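PDB 3UPV: heat shock protein STI1 from Saccharomyces cerevisiae, which acts as an adaptor co-chaperone linking Hsp70 and Hsp90, this chain being its TPR2B domain, a peptide-binding module of tetratricopeptide repeats. Local coordinates for residues A[115-118]-A[119-122]. Numbering follows the deposited sequence.
Sequences DQLY and YKAS
D115 O accepts Y119 N at 3.0 Å, the first of four successive i to i+4 backbone hydrogen bonds that carry helix 111-124 through two turns. Q116 follows with the most bent of the four: K120 N reaches Q116 O with an N-H...O angle of 143°. K120 CB packs against the same oxygen, Q116 O, at 3.3 Å. L117 supplies both the shortest bond, A121 N to L117 O at 2.8 Å and nearly straight at 170°, and the one side-chain meeting across the segments. L117 CD2, a methyl, lies 3.5 Å from K120 CE, the two chains running alongside each other in the same direction. With CG anti to the backbone N (chi1 170°) and bends at the last two torsions, the lysine lays its aliphatic end against the leucine, while K120 NZ stays 3.8 Å from L117 CD2, a van der Waals approach. Y118 closes the series: Y118 O accepts S122 N at 2.9 Å. The segment belongs to the last helix of this all-helical TPR domain: L117 is buried against I76 and T80 of helix 72-84 and L95 of helix 88-106, K120 and A121 touch I83 of helix 72-84, and Y118 lies on L92, D96 and R99 of helix 88-106.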
loop_
_atom_site.group_PDB
_atom_site.type_symbol
_atom_site.label_atom_id
_atom_site.label_comp_id
_atom_site.label_asym_id
_atom_site.label_seq_id
_atom_site.Cartn_x
_atom_site.Cartn_y
_atom_site.Cartn_z
ATOM N N ASP A 115 -13.158 -2.151 7.688
ATOM C CA ASP A 115 -14.062 -1.778 8.801
ATOM C C ASP A 115 -13.276 -1.631 10.134
ATOM O O ASP A 115 -13.523 -0.729 10.941
ATOM C CB ASP A 115 -15.203 -2.800 8.990
ATOM C CG ASP A 115 -16.320 -2.682 7.915
ATOM O OD1 ASP A 115 -16.384 -1.636 7.198
ATOM O OD2 ASP A 115 -17.120 -3.645 7.783
ATOM N N GLN A 116 -12.273 -2.435 10.352
ATOM C CA GLN A 116 -11.545 -2.283 11.605
ATOM C C GLN A 116 -10.582 -1.081 11.589
ATOM O O GLN A 116 -10.365 -0.456 12.640
ATOM C CB GLN A 116 -10.874 -3.575 12.073
ATOM C CG GLN A 116 -9.760 -4.113 11.164
ATOM C CD GLN A 116 -8.395 -3.636 11.553
ATOM O OE1 GLN A 116 -8.143 -3.318 12.692
ATOM N NE2 GLN A 116 -7.482 -3.603 10.589
ATOM N N LEU A 117 -10.056 -0.769 10.400
ATOM C CA LEU A 117 -9.275 0.476 10.232
ATOM C C LEU A 117 -10.172 1.659 10.461
ATOM O O LEU A 117 -9.767 2.594 11.157
ATOM C CB LEU A 117 -8.596 0.571 8.849
ATOM C CG LEU A 117 -7.527 -0.500 8.689
ATOM C CD1 LEU A 117 -7.040 -0.535 7.275
ATOM C CD2 LEU A 117 -6.345 -0.437 9.745
ATOM N N TYR A 118 -11.394 1.601 9.939
ATOM C CA TYR A 118 -12.321 2.700 10.083
ATOM C C TYR A 118 -12.648 2.955 11.554
ATOM O O TYR A 118 -12.665 4.144 11.998
ATOM C CB TYR A 118 -13.636 2.411 9.380
ATOM C CG TYR A 118 -14.446 3.695 9.214
ATOM C CD1 TYR A 118 -14.312 4.474 8.074
ATOM C CD2 TYR A 118 -15.323 4.133 10.245
ATOM C CE1 TYR A 118 -15.048 5.640 7.923
ATOM C CE2 TYR A 118 -16.072 5.232 10.092
ATOM C CZ TYR A 118 -15.916 6.007 8.929
ATOM O OH TYR A 118 -16.617 7.175 8.774
ATOM N N TYR A 119 -12.897 1.866 12.267
ATOM C CA TYR A 119 -13.256 1.932 13.685
ATOM C C TYR A 119 -12.086 2.557 14.462
ATOM O O TYR A 119 -12.303 3.370 15.346
ATOM C CB TYR A 119 -13.550 0.556 14.263
ATOM C CG TYR A 119 -14.008 0.706 15.685
ATOM C CD1 TYR A 119 -15.219 1.386 15.970
ATOM C CD2 TYR A 119 -13.221 0.258 16.755
ATOM C CE1 TYR A 119 -15.644 1.592 17.317
ATOM C CE2 TYR A 119 -13.628 0.458 18.087
ATOM C CZ TYR A 119 -14.827 1.119 18.353
ATOM O OH TYR A 119 -15.233 1.316 19.645
ATOM N N LYS A 120 -10.872 2.171 14.109
ATOM C CA LYS A 120 -9.660 2.536 14.829
ATOM C C LYS A 120 -9.434 4.044 14.543
ATOM O O LYS A 120 -9.280 4.870 15.469
ATOM C CB LYS A 120 -8.497 1.613 14.379
ATOM C CG LYS A 120 -7.067 1.992 14.853
ATOM C CD LYS A 120 -5.976 0.930 14.486
ATOM C CE LYS A 120 -5.586 0.774 12.962
ATOM N NZ LYS A 120 -4.053 0.627 12.557
ATOM N N ALA A 121 -9.555 4.438 13.281
ATOM C CA ALA A 121 -9.424 5.874 12.932
ATOM C C ALA A 121 -10.464 6.759 13.620
ATOM O O ALA A 121 -10.142 7.875 14.129
ATOM C CB ALA A 121 -9.438 6.095 11.405
ATOM N N SER A 122 -11.712 6.293 13.612
ATOM C CA SER A 122 -12.785 7.060 14.252
ATOM C C SER A 122 -12.563 7.267 15.758
ATOM O O SER A 122 -12.661 8.399 16.280
ATOM C CB SER A 122 -14.127 6.392 14.001
ATOM O OG SER A 122 -15.124 7.162 14.642
#